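Local coordinates for siderophore-interacting protein (Aeromonas hydrophila, PDB 6K2L) that binds FAD in a flavoreductase-like fold and probably releases iron from ferric siderophores by reducing it, at residues I47-P52 / L95-A100; R81-R86 / G106-F111. The protein carries 1 engineered substitution. All blocks are in the same frame, centred on the assembly; numbering follows the deposited sequence.

Contact 1: residues I47-P52 / L95-A100; sequences IKIMLP and LDIDFA. With FAD (flavin-adenine dinucleotide), chain C.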
loop_
_atom_site.group_PDB
_atom_site.type_symbol
_atom_site.label_atom_id
_atom_site.label_comp_id
_atom_site.label_asym_id
_atom_site.label_seq_id
_atom_site.Cartn_x
_atom_site.Cartn_y
_atom_site.Cartn_z
ATOM N N ILE A 47 14.902 1.325 0.521
ATOM C CA ILE A 47 15.764 0.959 -0.585
ATOM C C ILE A 47 17.108 1.635 -0.366
ATOM O O ILE A 47 17.244 2.577 0.425
ATOM C CB ILE A 47 15.182 1.366 -1.950
ATOM C CG1 ILE A 47 14.678 2.811 -1.923
ATOM C CG2 ILE A 47 14.057 0.449 -2.336
ATOM C CD1 ILE A 47 14.278 3.327 -3.316
ATOM N N LYS A 48 18.104 1.140 -1.083
ATOM C CA LYS A 48 19.365 1.830 -1.265
ATOM C C LYS A 48 19.320 2.485 -2.637
ATOM O O LYS A 48 19.013 1.813 -3.627
ATOM C CB LYS A 48 20.538 0.855 -1.183
ATOM C CG LYS A 48 20.670 0.120 0.133
ATOM C CD LYS A 48 20.542 1.079 1.309
ATOM C CE LYS A 48 21.387 0.636 2.488
ATOM N NZ LYS A 48 22.848 0.761 2.126
ATOM N N ILE A 49 19.586 3.797 -2.697
ATOM C CA ILE A 49 19.883 4.447 -3.967
ATOM C C ILE A 49 21.397 4.486 -4.137
ATOM O O ILE A 49 22.160 4.608 -3.163
ATOM C CB ILE A 49 19.256 5.859 -4.075
ATOM C CG1 ILE A 49 20.021 6.883 -3.245
ATOM C CG2 ILE A 49 17.770 5.828 -3.780
ATOM C CD1 ILE A 49 19.630 8.347 -3.558
ATOM N N MET A 50 21.833 4.317 -5.371
ATOM C CA MET A 50 23.246 4.239 -5.697
ATOM C C MET A 50 23.571 5.464 -6.531
ATOM O O MET A 50 23.029 5.645 -7.625
ATOM C CB MET A 50 23.565 2.944 -6.440
ATOM C CG MET A 50 23.413 1.696 -5.573
ATOM S SD MET A 50 23.358 0.101 -6.466
ATOM C CE MET A 50 21.586 -0.155 -6.539
ATOM N N LEU A 51 24.398 6.300 -6.006
ATOM C CA LEU A 51 24.838 7.515 -6.641
ATOM C C LEU A 51 26.285 7.358 -7.096
ATOM O O LEU A 51 27.040 6.564 -6.525
ATOM C CB LEU A 51 24.715 8.707 -5.678
ATOM C CG LEU A 51 23.244 8.937 -5.269
ATOM C CD1 LEU A 51 23.078 9.416 -3.809
ATOM C CD2 LEU A 51 22.539 9.896 -6.218
ATOM N N PRO A 52 26.675 8.064 -8.145
ATOM C CA PRO A 52 28.080 8.084 -8.554
ATOM C C PRO A 52 28.991 8.648 -7.473
ATOM O O PRO A 52 28.599 9.481 -6.659
ATOM C CB PRO A 52 28.067 9.000 -9.784
ATOM C CG PRO A 52 26.752 9.808 -9.637
ATOM C CD PRO A 52 25.813 8.820 -9.068
ATOM N N LEU A 95 7.678 4.913 -9.603
ATOM C CA LEU A 95 8.132 4.748 -8.233
ATOM C C LEU A 95 8.483 6.120 -7.670
ATOM O O LEU A 95 9.289 6.827 -8.263
ATOM C CB LEU A 95 9.348 3.806 -8.176
ATOM C CG LEU A 95 9.731 3.418 -6.745
ATOM C CD1 LEU A 95 9.969 1.950 -6.640
ATOM C CD2 LEU A 95 10.939 4.225 -6.271
ATOM N N ASP A 96 7.902 6.497 -6.529
ATOM C CA ASP A 96 8.067 7.822 -5.924
ATOM C C ASP A 96 9.029 7.784 -4.749
ATOM O O ASP A 96 8.836 7.018 -3.805
ATOM C CB ASP A 96 6.726 8.355 -5.396
ATOM C CG ASP A 96 5.827 8.844 -6.490
ATOM O OD1 ASP A 96 6.345 9.055 -7.609
ATOM O OD2 ASP A 96 4.605 9.013 -6.236
ATOM N N ILE A 97 10.029 8.648 -4.763
ATOM C CA ILE A 97 10.872 8.851 -3.592
ATOM C C ILE A 97 10.792 10.310 -3.179
ATOM O O ILE A 97 10.969 11.193 -4.029
ATOM C CB ILE A 97 12.326 8.462 -3.871
ATOM C CG1 ILE A 97 12.385 7.028 -4.368
ATOM C CG2 ILE A 97 13.129 8.612 -2.599
ATOM C CD1 ILE A 97 13.799 6.646 -4.911
ATOM N N ASP A 98 10.556 10.568 -1.878
ATOM C CA ASP A 98 10.469 11.931 -1.340
ATOM C C ASP A 98 11.752 12.337 -0.604
ATOM O O ASP A 98 12.112 11.729 0.417
ATOM C CB ASP A 98 9.295 12.075 -0.377
ATOM C CG ASP A 98 7.931 11.996 -1.055
ATOM O OD1 ASP A 98 7.835 11.904 -2.309
ATOM O OD2 ASP A 98 6.928 12.039 -0.294
ATOM N N PHE A 99 12.396 13.403 -1.077
ATOM C CA PHE A 99 13.678 13.889 -0.562
ATOM C C PHE A 99 13.472 15.060 0.399
ATOM O O PHE A 99 12.864 16.071 0.021
ATOM C CB PHE A 99 14.576 14.325 -1.733
ATOM C CG PHE A 99 15.206 13.180 -2.462
ATOM C CD1 PHE A 99 14.455 12.398 -3.348
ATOM C CD2 PHE A 99 16.538 12.848 -2.248
ATOM C CE1 PHE A 99 15.027 11.313 -3.999
ATOM C CE2 PHE A 99 17.114 11.764 -2.907
ATOM C CZ PHE A 99 16.360 11.005 -3.781
ATOM N N ALA A 100 13.988 14.937 1.630
ATOM C CA ALA A 100 14.003 16.063 2.575
ATOM C C ALA A 100 15.122 17.019 2.168
ATOM O O ALA A 100 16.295 16.766 2.439
ATOM C CB ALA A 100 14.184 15.585 4.015
HETATM P PA FAD C . 24.883 13.195 3.698
HETATM O O1A FAD C . 25.956 13.177 2.657
HETATM O O2A FAD C . 24.577 11.850 4.370
HETATM O O5B FAD C . 25.173 14.185 4.950
HETATM C C5B FAD C . 25.631 15.540 4.756
HETATM C C4B FAD C . 25.324 16.422 5.948
HETATM O O4B FAD C . 23.940 16.841 5.916
HETATM C C3B FAD C . 25.537 15.826 7.338
HETATM O O3B FAD C . 26.005 16.831 8.235
HETATM C C2B FAD C . 24.136 15.322 7.711
HETATM O O2B FAD C . 23.864 15.272 9.110
HETATM C C1B FAD C . 23.246 16.377 7.064
HETATM N N9A FAD C . 21.987 15.849 6.600
HETATM C C8A FAD C . 21.781 14.647 5.972
HETATM N N7A FAD C . 20.533 14.435 5.622
HETATM C C5A FAD C . 19.879 15.585 6.041
HETATM C C6A FAD C . 18.534 15.990 5.963
HETATM N N6A FAD C . 17.579 15.261 5.383
HETATM N N1A FAD C . 18.208 17.198 6.490
HETATM C C2A FAD C . 19.171 17.932 7.057
HETATM N N3A FAD C . 20.476 17.656 7.176
HETATM C C4A FAD C . 20.765 16.466 6.641
HETATM N N1 FAD C . 15.832 10.678 3.915
HETATM C C2 FAD C . 14.960 11.286 3.057
HETATM O O2 FAD C . 15.113 12.453 2.691
HETATM N N3 FAD C . 13.859 10.590 2.584
HETATM C C4 FAD C . 13.525 9.294 2.893
HETATM O O4 FAD C . 12.520 8.780 2.402
HETATM C C4X FAD C . 14.464 8.648 3.794
HETATM N N5 FAD C . 14.230 7.387 4.143
HETATM C C5X FAD C . 15.115 6.785 5.002
HETATM C C6 FAD C . 14.871 5.476 5.395
HETATM C C7 FAD C . 15.720 4.822 6.283
HETATM C C7M FAD C . 15.429 3.392 6.663
HETATM C C8 FAD C . 16.865 5.486 6.764
HETATM C C8M FAD C . 17.837 4.799 7.692
HETATM C C9 FAD C . 17.119 6.792 6.358
HETATM C C9A FAD C . 16.254 7.448 5.493
HETATM N N10 FAD C . 16.471 8.785 5.103
HETATM C C10 FAD C . 15.585 9.425 4.259
HETATM C "C1'" FAD C . 17.631 9.534 5.620
HETATM C "C2'" FAD C . 18.721 9.809 4.583
HETATM O "O2'" FAD C . 19.440 8.619 4.242
HETATM C "C3'" FAD C . 19.686 10.847 5.161
HETATM O "O3'" FAD C . 19.032 12.114 5.167
HETATM C "C4'" FAD C . 21.012 10.972 4.412
HETATM O "O4'" FAD C . 21.997 11.485 5.314
HETATM C "C5'" FAD C . 20.875 11.849 3.186
HETATM O "O5'" FAD C . 22.097 11.796 2.428
HETATM P P FAD C . 22.749 13.100 1.823
HETATM O O1P FAD C . 23.772 12.612 0.789
HETATM O O2P FAD C . 21.750 14.039 1.315
HETATM O O3P FAD C . 23.525 13.735 3.068
#

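Contact 2: residues R81-R86 / G106-F111; sequences RTFTIR and GPASRF. With FAD (flavin-adenine dinucleotide), chain C.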
loop_
_atom_site.group_PDB
_atom_site.type_symbol
_atom_site.label_atom_id
_atom_site.label_comp_id
_atom_site.label_asym_id
_atom_site.label_seq_id
_atom_site.Cartn_x
_atom_site.Cartn_y
_atom_site.Cartn_z
ATOM N N ARG A 81 22.871 5.532 -0.359
ATOM C CA ARG A 81 22.054 6.177 0.659
ATOM C C ARG A 81 20.776 5.378 0.825
ATOM O O ARG A 81 20.275 4.796 -0.134
ATOM C CB ARG A 81 21.698 7.629 0.297
ATOM C CG ARG A 81 22.898 8.577 0.213
ATOM C CD ARG A 81 23.477 8.830 1.557
ATOM N NE ARG A 81 24.521 9.855 1.582
ATOM C CZ ARG A 81 25.830 9.592 1.522
ATOM N NH1 ARG A 81 26.237 8.345 1.390
ATOM N NH2 ARG A 81 26.725 10.569 1.622
ATOM N N THR A 82 20.221 5.390 2.035
ATOM C CA THR A 82 18.957 4.721 2.307
ATOM C C THR A 82 17.790 5.685 2.141
ATOM O O THR A 82 17.831 6.809 2.645
ATOM C CB THR A 82 18.945 4.138 3.712
ATOM O OG1 THR A 82 20.067 3.267 3.847
ATOM C CG2 THR A 82 17.650 3.326 3.926
ATOM N N PHE A 83 16.745 5.243 1.444
ATOM C CA PHE A 83 15.563 6.071 1.236
ATOM C C PHE A 83 14.331 5.188 1.283
ATOM O O PHE A 83 14.413 3.966 1.287
ATOM C CB PHE A 83 15.625 6.859 -0.092
ATOM C CG PHE A 83 16.445 8.116 0.016
ATOM C CD1 PHE A 83 17.825 8.054 -0.037
ATOM C CD2 PHE A 83 15.838 9.338 0.217
ATOM C CE1 PHE A 83 18.572 9.159 0.095
ATOM C CE2 PHE A 83 16.584 10.452 0.375
ATOM C CZ PHE A 83 17.963 10.368 0.310
ATOM N N THR A 84 13.186 5.831 1.351
ATOM C CA THR A 84 11.905 5.173 1.477
ATOM C C THR A 84 11.228 5.204 0.117
ATOM O O THR A 84 11.258 6.235 -0.561
ATOM C CB THR A 84 11.066 5.926 2.503
ATOM O OG1 THR A 84 11.797 5.968 3.733
ATOM C CG2 THR A 84 9.649 5.285 2.701
ATOM N N ILE A 85 10.657 4.075 -0.299
ATOM C CA ILE A 85 9.703 4.061 -1.408
ATOM C C ILE A 85 8.425 4.717 -0.905
ATOM O O ILE A 85 7.678 4.097 -0.146
ATOM C CB ILE A 85 9.411 2.639 -1.898
ATOM C CG1 ILE A 85 10.675 1.970 -2.435
ATOM C CG2 ILE A 85 8.318 2.687 -2.930
ATOM C CD1 ILE A 85 10.471 0.514 -2.852
ATOM N N ARG A 86 8.176 5.968 -1.314
ATOM C CA ARG A 86 6.965 6.685 -0.894
ATOM C C ARG A 86 5.710 6.089 -1.525
ATOM O O ARG A 86 4.725 5.849 -0.821
ATOM C CB ARG A 86 7.069 8.176 -1.236
ATOM C CG ARG A 86 5.784 8.982 -1.020
ATOM C CD ARG A 86 5.461 9.139 0.461
ATOM N NE ARG A 86 4.179 9.782 0.712
ATOM C CZ ARG A 86 3.012 9.152 0.609
ATOM N NH1 ARG A 86 2.997 7.867 0.222
ATOM N NH2 ARG A 86 1.870 9.802 0.869
ATOM N N GLY A 106 26.273 16.623 0.309
ATOM C CA GLY A 106 26.149 15.174 0.211
ATOM C C GLY A 106 25.600 14.767 -1.143
ATOM O O GLY A 106 24.908 15.554 -1.803
ATOM N N PRO A 107 25.906 13.546 -1.599
ATOM C CA PRO A 107 25.477 13.152 -2.955
ATOM C C PRO A 107 23.972 13.101 -3.144
ATOM O O PRO A 107 23.490 13.495 -4.209
ATOM C CB PRO A 107 26.110 11.763 -3.136
ATOM C CG PRO A 107 26.294 11.241 -1.748
ATOM C CD PRO A 107 26.628 12.456 -0.915
ATOM N N ALA A 108 23.202 12.598 -2.174
ATOM C CA ALA A 108 21.750 12.544 -2.372
ATOM C C ALA A 108 21.135 13.940 -2.392
ATOM O O ALA A 108 20.222 14.200 -3.184
ATOM C CB ALA A 108 21.079 11.691 -1.289
ATOM N N SER A 109 21.626 14.843 -1.536
ATOM C CA SER A 109 21.180 16.233 -1.582
ATOM C C SER A 109 21.457 16.855 -2.937
ATOM O O SER A 109 20.616 17.596 -3.456
ATOM C CB SER A 109 21.863 17.062 -0.492
ATOM O OG SER A 109 21.362 18.391 -0.502
ATOM N N ARG A 110 22.623 16.562 -3.530
ATOM C CA ARG A 110 22.915 17.097 -4.850
ATOM C C ARG A 110 21.987 16.522 -5.896
ATOM O O ARG A 110 21.458 17.260 -6.738
ATOM C CB ARG A 110 24.364 16.823 -5.241
ATOM C CG ARG A 110 24.633 17.114 -6.719
ATOM C CD ARG A 110 25.949 16.492 -7.175
ATOM N NE ARG A 110 27.119 17.213 -6.671
ATOM C CZ ARG A 110 28.373 16.836 -6.901
ATOM N NH1 ARG A 110 28.591 15.741 -7.620
ATOM N NH2 ARG A 110 29.398 17.549 -6.420
ATOM N N PHE A 111 21.757 15.221 -5.852
ATOM C CA PHE A 111 20.819 14.662 -6.810
ATOM C C PHE A 111 19.444 15.321 -6.684
ATOM O O PHE A 111 18.842 15.699 -7.697
ATOM C CB PHE A 111 20.715 13.151 -6.627
ATOM C CG PHE A 111 19.604 12.550 -7.403
ATOM C CD1 PHE A 111 19.757 12.266 -8.757
ATOM C CD2 PHE A 111 18.389 12.299 -6.793
ATOM C CE1 PHE A 111 18.712 11.719 -9.482
ATOM C CE2 PHE A 111 17.352 11.751 -7.511
ATOM C CZ PHE A 111 17.512 11.459 -8.859
HETATM P PA FAD C . 24.883 13.195 3.698
HETATM O O1A FAD C . 25.956 13.177 2.657
HETATM O O2A FAD C . 24.577 11.850 4.370
HETATM O O5B FAD C . 25.173 14.185 4.950
HETATM C C5B FAD C . 25.631 15.540 4.756
HETATM C C4B FAD C . 25.324 16.422 5.948
HETATM O O4B FAD C . 23.940 16.841 5.916
HETATM C C3B FAD C . 25.537 15.826 7.338
HETATM O O3B FAD C . 26.005 16.831 8.235
HETATM C C2B FAD C . 24.136 15.322 7.711
HETATM O O2B FAD C . 23.864 15.272 9.110
HETATM C C1B FAD C . 23.246 16.377 7.064
HETATM N N9A FAD C . 21.987 15.849 6.600
HETATM C C8A FAD C . 21.781 14.647 5.972
HETATM N N7A FAD C . 20.533 14.435 5.622
HETATM C C5A FAD C . 19.879 15.585 6.041
HETATM C C6A FAD C . 18.534 15.990 5.963
HETATM N N6A FAD C . 17.579 15.261 5.383
HETATM N N1A FAD C . 18.208 17.198 6.490
HETATM C C2A FAD C . 19.171 17.932 7.057
HETATM N N3A FAD C . 20.476 17.656 7.176
HETATM C C4A FAD C . 20.765 16.466 6.641
HETATM N N1 FAD C . 15.832 10.678 3.915
HETATM C C2 FAD C . 14.960 11.286 3.057
HETATM O O2 FAD C . 15.113 12.453 2.691
HETATM N N3 FAD C . 13.859 10.590 2.584
HETATM C C4 FAD C . 13.525 9.294 2.893
HETATM O O4 FAD C . 12.520 8.780 2.402
HETATM C C4X FAD C . 14.464 8.648 3.794
HETATM N N5 FAD C . 14.230 7.387 4.143
HETATM C C5X FAD C . 15.115 6.785 5.002
HETATM C C6 FAD C . 14.871 5.476 5.395
HETATM C C7 FAD C . 15.720 4.822 6.283
HETATM C C7M FAD C . 15.429 3.392 6.663
HETATM C C8 FAD C . 16.865 5.486 6.764
HETATM C C8M FAD C . 17.837 4.799 7.692
HETATM C C9 FAD C . 17.119 6.792 6.358
HETATM C C9A FAD C . 16.254 7.448 5.493
HETATM N N10 FAD C . 16.471 8.785 5.103
HETATM C C10 FAD C . 15.585 9.425 4.259
HETATM C "C1'" FAD C . 17.631 9.534 5.620
HETATM C "C2'" FAD C . 18.721 9.809 4.583
HETATM O "O2'" FAD C . 19.440 8.619 4.242
HETATM C "C3'" FAD C . 19.686 10.847 5.161
HETATM O "O3'" FAD C . 19.032 12.114 5.167
HETATM C "C4'" FAD C . 21.012 10.972 4.412
HETATM O "O4'" FAD C . 21.997 11.485 5.314
HETATM C "C5'" FAD C . 20.875 11.849 3.186
HETATM O "O5'" FAD C . 22.097 11.796 2.428
HETATM P P FAD C . 22.749 13.100 1.823
HETATM O O1P FAD C . 23.772 12.612 0.789
HETATM O O2P FAD C . 21.750 14.039 1.315
HETATM O O3P FAD C . 23.525 13.735 3.068
#

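Contact 1: residues I47-P52 / L95-A100
The strands carrying Ile47 and Ile97 pass each other nearly at right angles, their short axes crossing at -79° with a closest approach of 11.2 Å, and the nearest CA atoms, those of Ile47 and Ile97, are 9.8 Å apart. At that spacing the two backbones cannot bond to each other, and apolar side chains fill the interval. Ile47 and Ile97 reach toward each other tip to tip, CD1 of Ile47 lying 3.7 Å from CD1 of Ile97. The first torsion of Ile47 (47°) puts CG1 between the backbone N and the carbonyl carbon, and this directs its long branch at the opposing strand. The same Ile97 CD1 also meets Ile49, this time at the CG2 branch, 4.2 Å from it, so one methyl serves two partners. Beta-branched isoleucine suits these places, favouring strand geometry while supplying two apolar branches. Phe99 completes the patch with the far end of its ring: CZ is 4.2 Å from Ile49 CD1, and the methyl comes to the ring at its edge, near the ring plane. Ile97 points at the opposing strand and Phe99 brings its ring end there, while the backbone of 95-100 reads the flavin. FAD N3 donates an almost straight hydrogen bond (167°) to Asp98 O at 3.0 Å, and Ala100 N donates to FAD O2 at 2.9 Å, a donor-acceptor pair that matches the N3-H and C2=O of the flavin's pyrimidine end. Strand 25-31, the neighbour of 94-100 on the side away from strand 79-89, contributes Leu30 against Ile97 and Ile28 against Phe99. The contact thus lies inside the six-stranded antiparallel barrel, spanning two strands that both neighbour strand 79-89, with helix 107-114 closing over Leu51 and Phe99.

Contact 2: residues R81-R86 / G106-F111
Arg81 reaches past Ala108 and Pro107 to the FAD pyrophosphate, and each step of its side chain has a neighbour. CB of Arg81 lies at the edge of the Phe83 ring; Arg81 CG rests 3.9 Å from Ala108 CB. The chain then bends at the second torsion (-70°), bringing Arg81 CD to 3.4 Å from FAD O5' and turning Arg81 NE to the phosphate, where it donates to FAD O1P at 3.0 Å and weakly to O5'. Pro107, crossing at about a right angle, lays CG over one face of the guanidinium, 3.7 Å from Arg81 CZ. At the tip, Arg81 NH2 bonds FAD O1A at 2.9 Å, while NH1 forms a salt bridge with Glu256. Arginine suits the site because its several donors can grip both phosphates at once. The run Arg81-Thr82-Phe83-Thr84 matches the Arg-x-Tyr-Thr/Ser flavin motif of the ferredoxin reductase-like family, with phenylalanine in the aromatic place. One face of the Phe83 ring looks to FAD C10, its CE2 and CD2 side comes nearest the flavin at C2 and N3, and Phe83 CZ meets Ala108 CB at 3.7 Å. Thr84 OG1 donates to FAD N5 at 2.8 Å. From the helix side, Ala108 N bonds FAD O1P at 3.0 Å and Ser109 N binds O2P weakly; small residues let the phosphate come close to this helix start. Gly106, at the N-cap, passes right beside O1A, where a side chain would have no room.

How the contacts relate
After strands 11-20 and 25-31, the chain forms strand 46-51, then strand 79-89, strand 94-100 and helix 107-114. Contact 1 closes the long loop from 47-52 to 95-100; contact 2 starts inside that loop, at 81-86, and ends beyond it at 106-111, so the two cross rather than nest. Strand 79-89 is the common element: it lies between the two strands of contact 1, and backbone bonds such as Ile47 N to Phe83 O and Arg86 N to Asp96 O join the contacts directly. Contact 1 ties barrel strand to barrel strand, contact 2 barrel to helix, and together they hold FAD from flavin edge to pyrophosphate.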